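Local coordinates for periplasmic beta-glucosidase (Pseudomonas aeruginosa, PDB 6R5T), which probably hydrolyses terminal, non-reducing beta-D-glucosyl residues with release of beta-D-glucose, as a periplasmic enzyme of glycoside hydrolase family 3, at residues W135-E140 with V175-L180; E140-D145 with S150-V155; D203-Y208 with Q244-K249. The protein carries 1 engineered substitution. All coordinates share one frame; numbering follows the deposited sequence. Where two conformers were deposited one is given.

In the fold
All three contacts lie in the N-terminal, TIM-barrel-like domain, and they differ in chemistry with their place in it. Interaction 1 is a buried polar contact in the sugar pocket, where the loop 135-140 and the strand end in 175-180 converge on a bound glucose. Interaction 2 is nested in the chain between those segments, shares Glu140 and is buried but apolar, a Phe142-Leu152 contact. Interaction 3 is also apolar and lies farther out, its centre about 19 Å from the centre of the chain, against about 7 Å for the other two, with a partly exposed Trp246. The three contacts are linked: a side-chain-to-backbone bond joins interactions 2 and 3, and Phe178 of 175-180 packs on Trp246 of interaction 3.

Interaction 1. Residues W135-E140 with V175-L180; sequences WGRVSE and VKHFAL. With BGC (beta-D-glucopyranose), chain C.
The backbones of 135-140, a loop ending in a 3-10 turn, and 175-180, the last residues of strand 172-178 and the loop after it, stay apart, Glu140 CA lying 10.4 Å from Lys176 CA, and the gap is bridged by the side chains of Arg137, Glu140, Lys176 and His177, which gather round the glucose. Arg137 NH2 comes within 3.6 Å of His177 NE2; the imidazole stands at one face of the guanidinium, displaced toward its rim, with the two planes 67° apart. Glu140 holds the guanidinium side-on: Arg137 NH2 bonds to its OE1 at 2.9 Å through the syn lone pair, nearly in the guanidinium plane, while NE reaches OE2 in a more bent bond, tilted from that plane. A turn at chi3 of 75° leads the Arg137 nitrogens to the sugar, where NH1 bonds O6 and NH2 bonds both O5 and O1.

Lys176 and His177 meet the glucose from the strand. A cis peptide joins them, and Lys176 CG lies over the centre of one imidazole face. Beyond CG the lysine runs extended, taking Lys176 NZ to glucose O1 at 2.8 Å and glucose O2 at 3.0 Å. His177 NE2 makes a nearly straight 2.7 Å bond with glucose O1, while Asp128 holds its ND1. Asp79 and Glu486 also bind this sugar.

Arg137, Lys176 and His177 line the sugar pocket of the TIM-barrel-like N-terminal domain, whose parallel strands include 172-178, and all three grip O1, the anomeric oxygen. Glu140, in the second shell, fixes the guanidinium's rotation, and its carboxylate probably offsets part of the positive charge gathered here.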
loop_
_atom_site.group_PDB
_atom_site.type_symbol
_atom_site.label_atom_id
_atom_site.label_comp_id
_atom_site.label_asym_id
_atom_site.label_seq_id
_atom_site.Cartn_x
_atom_site.Cartn_y
_atom_site.Cartn_z
ATOM N N TRP A 135 1.895 -5.792 -8.996
ATOM C CA TRP A 135 0.711 -6.446 -9.612
ATOM C C TRP A 135 1.089 -7.020 -10.996
ATOM O O TRP A 135 1.616 -6.287 -11.831
ATOM C CB TRP A 135 -0.398 -5.411 -9.693
ATOM C CG TRP A 135 -1.745 -5.941 -10.111
ATOM C CD1 TRP A 135 -2.436 -6.950 -9.524
ATOM C CD2 TRP A 135 -2.654 -5.370 -11.063
ATOM N NE1 TRP A 135 -3.689 -7.072 -10.071
ATOM C CE2 TRP A 135 -3.859 -6.095 -10.997
ATOM C CE3 TRP A 135 -2.579 -4.303 -11.960
ATOM C CZ2 TRP A 135 -4.982 -5.781 -11.769
ATOM C CZ3 TRP A 135 -3.668 -4.014 -12.758
ATOM C CH2 TRP A 135 -4.873 -4.742 -12.652
ATOM N N GLY A 136 0.726 -8.269 -11.270
ATOM C CA GLY A 136 1.129 -8.911 -12.524
ATOM C C GLY A 136 0.428 -8.319 -13.721
ATOM O O GLY A 136 0.958 -8.395 -14.819
ATOM N N ARG A 137 -0.684 -7.627 -13.521
ATOM C CA ARG A 137 -1.451 -7.087 -14.672
ATOM C C ARG A 137 -1.061 -5.669 -15.041
ATOM O O ARG A 137 -1.714 -5.071 -15.918
ATOM C CB ARG A 137 -2.931 -7.243 -14.375
ATOM C CG ARG A 137 -3.288 -8.684 -14.069
ATOM C CD ARG A 137 -4.797 -8.964 -14.001
ATOM N NE ARG A 137 -5.305 -8.985 -15.361
ATOM C CZ ARG A 137 -6.361 -9.687 -15.786
ATOM N NH1 ARG A 137 -7.073 -10.397 -14.929
ATOM N NH2 ARG A 137 -6.647 -9.672 -17.088
ATOM N N VAL A 138 -0.004 -5.115 -14.454
ATOM C CA VAL A 138 0.460 -3.769 -14.881
ATOM C C VAL A 138 0.833 -3.832 -16.371
ATOM O O VAL A 138 0.686 -2.793 -17.027
ATOM C CB VAL A 138 1.637 -3.249 -14.035
ATOM C CG1 VAL A 138 1.242 -3.078 -12.575
ATOM C CG2 VAL A 138 2.838 -4.141 -14.173
ATOM N N SER A 139 1.238 -5.005 -16.848
ATOM C CA SER A 139 1.646 -5.154 -18.279
ATOM C C SER A 139 0.481 -4.853 -19.232
ATOM O O SER A 139 0.708 -4.427 -20.418
ATOM C CB SER A 139 2.196 -6.532 -18.520
ATOM O OG SER A 139 1.149 -7.488 -18.345
ATOM N N GLU A 140 -0.739 -4.969 -18.747
ATOM C CA GLU A 140 -1.964 -4.804 -19.578
ATOM C C GLU A 140 -2.475 -3.382 -19.646
ATOM O O GLU A 140 -3.295 -3.139 -20.514
ATOM C CB GLU A 140 -3.090 -5.638 -18.990
ATOM C CG GLU A 140 -2.806 -7.074 -19.144
ATOM C CD GLU A 140 -3.743 -7.855 -18.277
ATOM O OE1 GLU A 140 -5.007 -7.651 -18.455
ATOM O OE2 GLU A 140 -3.196 -8.611 -17.411
ATOM N N VAL A 175 -14.584 -2.350 -22.600
ATOM C CA VAL A 175 -13.578 -1.679 -21.733
ATOM C C VAL A 175 -13.557 -2.425 -20.393
ATOM O O VAL A 175 -14.602 -2.860 -19.873
ATOM C CB VAL A 175 -13.818 -0.178 -21.575
ATOM C CG1 VAL A 175 -15.156 0.172 -20.952
ATOM C CG2 VAL A 175 -12.669 0.457 -20.807
ATOM N N LYS A 176 -12.355 -2.556 -19.826
ATOM C CA LYS A 176 -12.203 -3.364 -18.573
ATOM C C LYS A 176 -11.099 -2.701 -17.728
ATOM O O LYS A 176 -10.331 -1.904 -18.263
ATOM C CB LYS A 176 -11.887 -4.814 -18.925
ATOM C CG LYS A 176 -10.514 -5.084 -19.515
ATOM C CD LYS A 176 -10.363 -6.497 -20.014
ATOM C CE LYS A 176 -8.985 -6.861 -20.467
ATOM N NZ LYS A 176 -8.991 -8.235 -21.028
ATOM N N HIS A 177 -11.024 -2.995 -16.437
ATOM C CA HIS A 177 -11.903 -3.828 -15.631
ATOM C C HIS A 177 -12.662 -2.884 -14.693
ATOM O O HIS A 177 -12.039 -2.275 -13.825
ATOM C CB HIS A 177 -11.107 -4.851 -14.831
ATOM C CG HIS A 177 -10.265 -5.768 -15.641
ATOM N ND1 HIS A 177 -8.947 -5.468 -15.932
ATOM C CD2 HIS A 177 -10.530 -6.996 -16.151
ATOM C CE1 HIS A 177 -8.461 -6.511 -16.611
ATOM N NE2 HIS A 177 -9.382 -7.413 -16.777
ATOM N N PHE A 178 -13.966 -2.703 -14.881
ATOM C CA PHE A 178 -14.719 -1.640 -14.173
ATOM C C PHE A 178 -15.049 -2.192 -12.799
ATOM O O PHE A 178 -15.906 -3.093 -12.698
ATOM C CB PHE A 178 -15.962 -1.329 -15.004
ATOM C CG PHE A 178 -16.712 -0.118 -14.548
ATOM C CD1 PHE A 178 -16.121 1.119 -14.552
ATOM C CD2 PHE A 178 -18.049 -0.213 -14.181
ATOM C CE1 PHE A 178 -16.836 2.252 -14.191
ATOM C CE2 PHE A 178 -18.755 0.911 -13.762
ATOM C CZ PHE A 178 -18.147 2.156 -13.775
ATOM N N ALA A 179 -14.399 -1.718 -11.704
ATOM C CA ALA A 179 -13.445 -0.616 -11.694
ATOM C C ALA A 179 -12.422 -0.843 -10.581
ATOM O O ALA A 179 -12.702 -1.538 -9.613
ATOM C CB ALA A 179 -14.164 0.699 -11.451
ATOM N N LEU A 180 -11.300 -0.114 -10.723
ATOM C CA LEU A 180 -10.273 0.107 -9.679
ATOM C C LEU A 180 -9.387 -1.126 -9.482
ATOM O O LEU A 180 -8.654 -1.182 -8.484
ATOM C CB LEU A 180 -10.910 0.480 -8.335
ATOM C CG LEU A 180 -12.013 1.533 -8.326
ATOM C CD1 LEU A 180 -12.366 1.885 -6.896
ATOM C CD2 LEU A 180 -11.655 2.755 -9.137
HETATM C C2 BGC C . -10.414 -11.262 -19.482
HETATM C C3 BGC C . -11.267 -12.514 -19.193
HETATM C C4 BGC C . -10.420 -13.390 -18.230
HETATM C C5 BGC C . -10.199 -12.556 -16.956
HETATM C C6 BGC C . -9.331 -13.258 -15.935
HETATM C C1 BGC C . -10.085 -10.561 -18.159
HETATM O O1 BGC C . -9.224 -9.527 -18.520
HETATM O O2 BGC C . -11.038 -10.314 -20.340
HETATM O O3 BGC C . -11.470 -13.232 -20.426
HETATM O O4 BGC C . -11.186 -14.566 -17.925
HETATM O O5 BGC C . -9.404 -11.455 -17.282
HETATM O O6 BGC C . -9.199 -12.441 -14.766
#

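Interaction 2. Residues E140-D145 with S150-V155; sequences EGFGED and SLLSGV
This is a buried apolar contact that packs a loop of the TIM-barrel-like domain, 140-145, on the helix that directly follows it, 146-161, with a CH-pi interaction of Phe142 and Leu152 at its centre. Leu152 CB stands over one face of the Phe142 ring, 3.9 Å from the centroid and 22° off the ring normal. It is displaced toward the CE2 side, where Leu152 CB and Phe142 CE2 are 3.7 Å apart. Leu152 CD1 stands over the same face on the CG/CD1 side, 4.0 Å from Phe142 CG, so CB and CD1 straddle the ring centre. In Phe142, chi1 of -64° sets CG beside the backbone N, which brings the ring onto the helix. The CA atoms of Phe142 and Leu152, the nearest across the two segments, are 7.8 Å apart.

The loop ends at Asp145, the N-cap of helix 146-161, whose OD2 accepts a bond from Leu148 N.

Around the pair, Phe142 and Leu152 both touch Ala95 of helix 91-95, and Leu152 also packs on Val103 of helix 100-116. Next to them Ser153 turns its hydroxyl to Pro207 O, tying helix 146-161 to helix 206-213.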
loop_
_atom_site.group_PDB
_atom_site.type_symbol
_atom_site.label_atom_id
_atom_site.label_comp_id
_atom_site.label_asym_id
_atom_site.label_seq_id
_atom_site.Cartn_x
_atom_site.Cartn_y
_atom_site.Cartn_z
ATOM N N GLU A 140 -0.739 -4.969 -18.747
ATOM C CA GLU A 140 -1.964 -4.804 -19.578
ATOM C C GLU A 140 -2.475 -3.382 -19.646
ATOM O O GLU A 140 -3.295 -3.139 -20.514
ATOM C CB GLU A 140 -3.090 -5.638 -18.990
ATOM C CG GLU A 140 -2.806 -7.074 -19.144
ATOM C CD GLU A 140 -3.743 -7.855 -18.277
ATOM O OE1 GLU A 140 -5.007 -7.651 -18.455
ATOM O OE2 GLU A 140 -3.196 -8.611 -17.411
ATOM N N GLY A 141 -1.993 -2.473 -18.785
ATOM C CA GLY A 141 -2.462 -1.096 -18.811
ATOM C C GLY A 141 -1.457 -0.154 -19.431
ATOM O O GLY A 141 -0.472 -0.615 -20.085
ATOM N N PHE A 142 -1.707 1.119 -19.227
ATOM C CA PHE A 142 -0.934 2.189 -19.871
ATOM C C PHE A 142 -0.104 2.963 -18.856
ATOM O O PHE A 142 0.435 4.001 -19.210
ATOM C CB PHE A 142 -1.860 3.105 -20.648
ATOM C CG PHE A 142 -2.579 2.477 -21.805
ATOM C CD1 PHE A 142 -1.889 1.792 -22.790
ATOM C CD2 PHE A 142 -3.941 2.634 -21.940
ATOM C CE1 PHE A 142 -2.546 1.297 -23.916
ATOM C CE2 PHE A 142 -4.604 2.091 -23.041
ATOM C CZ PHE A 142 -3.898 1.457 -24.035
ATOM N N GLY A 143 0.028 2.435 -17.629
ATOM C CA GLY A 143 0.884 3.021 -16.588
ATOM C C GLY A 143 0.067 3.781 -15.564
ATOM O O GLY A 143 -1.070 3.382 -15.271
ATOM N N GLU A 144 0.700 4.769 -14.948
ATOM C CA GLU A 144 0.189 5.326 -13.693
ATOM C C GLU A 144 -0.589 6.621 -13.913
ATOM O O GLU A 144 -1.120 7.114 -12.928
ATOM C CB GLU A 144 1.337 5.582 -12.715
ATOM C CG GLU A 144 2.262 6.761 -13.014
ATOM C CD GLU A 144 3.588 6.712 -12.243
ATOM O OE1 GLU A 144 4.072 5.592 -11.871
ATOM O OE2 GLU A 144 4.227 7.788 -12.071
ATOM N N ASP A 145 -0.598 7.168 -15.115
ATOM C CA ASP A 145 -1.176 8.522 -15.259
ATOM C C ASP A 145 -2.619 8.536 -15.758
ATOM O O ASP A 145 -2.932 7.935 -16.791
ATOM C CB ASP A 145 -0.346 9.381 -16.196
ATOM C CG ASP A 145 -0.899 10.797 -16.218
ATOM O OD1 ASP A 145 -0.913 11.471 -15.145
ATOM O OD2 ASP A 145 -1.287 11.202 -17.326
ATOM N N SER A 150 -6.483 7.933 -19.831
ATOM C CA SER A 150 -7.825 8.385 -20.306
ATOM C C SER A 150 -7.770 8.656 -21.814
ATOM O O SER A 150 -8.685 8.230 -22.560
ATOM C CB SER A 150 -8.334 9.533 -19.551
ATOM O OG SER A 150 -8.556 9.159 -18.208
ATOM N N LEU A 151 -6.743 9.350 -22.262
ATOM C CA LEU A 151 -6.607 9.663 -23.690
ATOM C C LEU A 151 -6.497 8.361 -24.487
ATOM O O LEU A 151 -7.221 8.176 -25.500
ATOM C CB LEU A 151 -5.361 10.544 -23.855
ATOM C CG LEU A 151 -5.098 11.115 -25.239
ATOM C CD1 LEU A 151 -4.075 12.243 -25.112
ATOM C CD2 LEU A 151 -4.519 10.121 -26.196
ATOM N N LEU A 152 -5.623 7.460 -24.086
ATOM C CA LEU A 152 -5.377 6.209 -24.824
ATOM C C LEU A 152 -6.613 5.300 -24.762
ATOM O O LEU A 152 -6.856 4.600 -25.711
ATOM C CB LEU A 152 -4.095 5.538 -24.336
ATOM C CG LEU A 152 -2.835 6.386 -24.567
ATOM C CD1 LEU A 152 -1.641 5.529 -24.202
ATOM C CD2 LEU A 152 -2.691 6.818 -26.046
ATOM N N SER A 153 -7.385 5.331 -23.672
ATOM C CA SER A 153 -8.628 4.558 -23.542
ATOM C C SER A 153 -9.571 4.951 -24.690
ATOM O O SER A 153 -10.066 4.064 -25.383
ATOM C CB SER A 153 -9.240 4.812 -22.188
ATOM O OG SER A 153 -10.576 4.297 -22.097
ATOM N N GLY A 154 -9.791 6.236 -24.867
ATOM C CA GLY A 154 -10.678 6.723 -25.938
ATOM C C GLY A 154 -10.114 6.376 -27.308
ATOM O O GLY A 154 -10.855 5.925 -28.187
ATOM N N VAL A 155 -8.821 6.522 -27.513
ATOM C CA VAL A 155 -8.173 6.177 -28.812
ATOM C C VAL A 155 -8.381 4.706 -29.171
ATOM O O VAL A 155 -8.731 4.368 -30.313
ATOM C CB VAL A 155 -6.669 6.519 -28.741
ATOM C CG1 VAL A 155 -5.900 5.900 -29.871
ATOM C CG2 VAL A 155 -6.478 8.010 -28.705
#

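Interaction 3. Residues D203-Y208 with Q244-K249; sequences DYLPPY and QQWGFK
Leu205 and Tyr208 meet the six-membered ring of Trp246, which supplies the largest share of the buried surface in this contact. The CB atom of Leu205 lies 4.0 Å from Trp246 CZ2, and the CB atom of Tyr208 is equally far from Trp246 CZ3. Between these two, Trp246 CH2 comes to 3.7 Å from Leu205 O, an oblique approach to the indole. The tryptophan thus inserts its outer carbons against one turn of backbone, where Leu205 O also accepts a weak bond from Tyr208 N.

Both partners offer their CB atoms, while the phenol of Tyr208 leads away from the indole. That phenol is held elsewhere: its OH bonds Asp128 OD1, and its ring meets Phe178 edge-to-face. Trp246 precedes Gly247, the first residue past the helix to leave helical angles, with a phi of 78°. Lys209 makes a cation-pi contact with the indole.

The contact joins helix 235-245 to the junction of helices 197-204 and 206-213, all of them outside the parallel sheet of the TIM-barrel-like domain, and Leu241 touches both Leu205 and Trp246. Strand 172-178 of that sheet lies on the inner side, where Phe178 also reaches Trp246.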
loop_
_atom_site.group_PDB
_atom_site.type_symbol
_atom_site.label_atom_id
_atom_site.label_comp_id
_atom_site.label_asym_id
_atom_site.label_seq_id
_atom_site.Cartn_x
_atom_site.Cartn_y
_atom_site.Cartn_z
ATOM N N ASP A 203 -8.816 10.297 -10.011
ATOM C CA ASP A 203 -7.636 9.586 -10.559
ATOM C C ASP A 203 -7.993 8.236 -11.199
ATOM O O ASP A 203 -7.311 7.862 -12.164
ATOM C CB ASP A 203 -6.625 9.323 -9.448
ATOM C CG ASP A 203 -6.041 10.598 -8.844
ATOM O OD1 ASP A 203 -5.980 11.629 -9.568
ATOM O OD2 ASP A 203 -5.622 10.510 -7.699
ATOM N N TYR A 204 -8.950 7.482 -10.680
ATOM C CA TYR A 204 -9.093 6.059 -11.091
ATOM C C TYR A 204 -10.262 5.870 -12.043
ATOM O O TYR A 204 -10.122 5.031 -12.934
ATOM C CB TYR A 204 -9.249 5.175 -9.860
ATOM C CG TYR A 204 -7.943 4.805 -9.219
ATOM C CD1 TYR A 204 -7.301 5.639 -8.312
ATOM C CD2 TYR A 204 -7.296 3.634 -9.569
ATOM C CE1 TYR A 204 -6.093 5.272 -7.746
ATOM C CE2 TYR A 204 -6.100 3.251 -9.012
ATOM C CZ TYR A 204 -5.470 4.101 -8.109
ATOM O OH TYR A 204 -4.262 3.727 -7.596
ATOM N N LEU A 205 -11.349 6.617 -11.910
ATOM C CA LEU A 205 -12.537 6.403 -12.768
ATOM C C LEU A 205 -12.425 7.055 -14.150
ATOM O O LEU A 205 -13.055 6.548 -15.068
ATOM C CB LEU A 205 -13.792 6.879 -12.048
ATOM C CG LEU A 205 -14.243 6.020 -10.885
ATOM C CD1 LEU A 205 -15.362 6.735 -10.114
ATOM C CD2 LEU A 205 -14.696 4.654 -11.361
ATOM N N PRO A 206 -11.725 8.191 -14.380
ATOM C CA PRO A 206 -11.756 8.851 -15.683
ATOM C C PRO A 206 -11.449 7.991 -16.906
ATOM O O PRO A 206 -12.097 8.215 -17.956
ATOM C CB PRO A 206 -10.803 10.037 -15.543
ATOM C CG PRO A 206 -10.917 10.378 -14.089
ATOM C CD PRO A 206 -11.024 9.043 -13.384
ATOM N N PRO A 207 -10.533 6.992 -16.877
ATOM C CA PRO A 207 -10.320 6.185 -18.080
ATOM C C PRO A 207 -11.537 5.362 -18.529
ATOM O O PRO A 207 -11.762 5.227 -19.727
ATOM C CB PRO A 207 -9.159 5.270 -17.720
ATOM C CG PRO A 207 -8.452 6.081 -16.635
ATOM C CD PRO A 207 -9.552 6.713 -15.813
ATOM N N TYR A 208 -12.315 4.906 -17.567
ATOM C CA TYR A 208 -13.535 4.141 -17.927
ATOM C C TYR A 208 -14.555 5.095 -18.527
ATOM O O TYR A 208 -15.171 4.740 -19.545
ATOM C CB TYR A 208 -14.134 3.391 -16.747
ATOM C CG TYR A 208 -13.158 2.568 -15.967
ATOM C CD1 TYR A 208 -12.669 1.352 -16.399
ATOM C CD2 TYR A 208 -12.785 2.997 -14.723
ATOM C CE1 TYR A 208 -11.727 0.648 -15.666
ATOM C CE2 TYR A 208 -11.877 2.292 -13.952
ATOM C CZ TYR A 208 -11.338 1.115 -14.416
ATOM O OH TYR A 208 -10.460 0.399 -13.628
ATOM N N GLN A 244 -26.851 6.037 -14.666
ATOM C CA GLN A 244 -27.571 7.290 -14.351
ATOM C C GLN A 244 -26.642 8.501 -14.522
ATOM O O GLN A 244 -27.046 9.472 -15.190
ATOM C CB GLN A 244 -28.268 7.134 -13.012
ATOM C CG GLN A 244 -29.305 6.006 -13.054
ATOM C CD GLN A 244 -29.920 5.608 -11.730
ATOM O OE1 GLN A 244 -29.416 5.929 -10.656
ATOM N NE2 GLN A 244 -31.010 4.861 -11.797
ATOM N N GLN A 245 -25.420 8.470 -14.004
ATOM C CA GLN A 245 -24.545 9.658 -14.065
ATOM C C GLN A 245 -23.825 9.742 -15.413
ATOM O O GLN A 245 -23.789 10.808 -16.006
ATOM C CB GLN A 245 -23.502 9.614 -12.965
ATOM C CG GLN A 245 -23.486 10.874 -12.137
ATOM C CD GLN A 245 -24.114 10.562 -10.804
ATOM O OE1 GLN A 245 -23.754 9.570 -10.153
ATOM N NE2 GLN A 245 -25.044 11.416 -10.388
ATOM N N TRP A 246 -23.272 8.637 -15.910
ATOM C CA TRP A 246 -22.443 8.687 -17.115
ATOM C C TRP A 246 -23.250 8.448 -18.372
ATOM O O TRP A 246 -22.695 8.678 -19.466
ATOM C CB TRP A 246 -21.318 7.652 -17.024
ATOM C CG TRP A 246 -20.258 7.981 -16.024
ATOM C CD1 TRP A 246 -20.119 9.089 -15.242
ATOM C CD2 TRP A 246 -19.107 7.163 -15.759
ATOM N NE1 TRP A 246 -18.966 9.013 -14.498
ATOM C CE2 TRP A 246 -18.330 7.824 -14.787
ATOM C CE3 TRP A 246 -18.675 5.923 -16.245
ATOM C CZ2 TRP A 246 -17.139 7.279 -14.291
ATOM C CZ3 TRP A 246 -17.498 5.385 -15.760
ATOM C CH2 TRP A 246 -16.722 6.074 -14.823
ATOM N N GLY A 247 -24.458 7.916 -18.249
ATOM C CA GLY A 247 -25.319 7.772 -19.434
ATOM C C GLY A 247 -24.926 6.597 -20.304
ATOM O O GLY A 247 -25.281 6.594 -21.484
ATOM N N PHE A 248 -24.228 5.583 -19.768
ATOM C CA PHE A 248 -23.822 4.432 -20.600
ATOM C C PHE A 248 -25.068 3.675 -21.059
ATOM O O PHE A 248 -25.915 3.398 -20.183
ATOM C CB PHE A 248 -22.941 3.494 -19.798
ATOM C CG PHE A 248 -22.517 2.242 -20.513
ATOM C CD1 PHE A 248 -21.789 2.302 -21.695
ATOM C CD2 PHE A 248 -22.827 1.003 -19.974
ATOM C CE1 PHE A 248 -21.400 1.130 -22.312
ATOM C CE2 PHE A 248 -22.413 -0.166 -20.605
ATOM C CZ PHE A 248 -21.660 -0.091 -21.736
ATOM N N LYS A 249 -25.169 3.408 -22.368
ATOM C CA LYS A 249 -26.367 2.747 -22.960
ATOM C C LYS A 249 -26.069 1.328 -23.436
ATOM O O LYS A 249 -26.927 0.729 -24.099
ATOM C CB LYS A 249 -26.863 3.549 -24.160
ATOM C CG LYS A 249 -27.145 5.001 -23.855
ATOM C CD LYS A 249 -28.250 5.157 -22.868
ATOM C CE LYS A 249 -29.468 5.837 -23.474
ATOM N NZ LYS A 249 -30.686 5.602 -22.658
#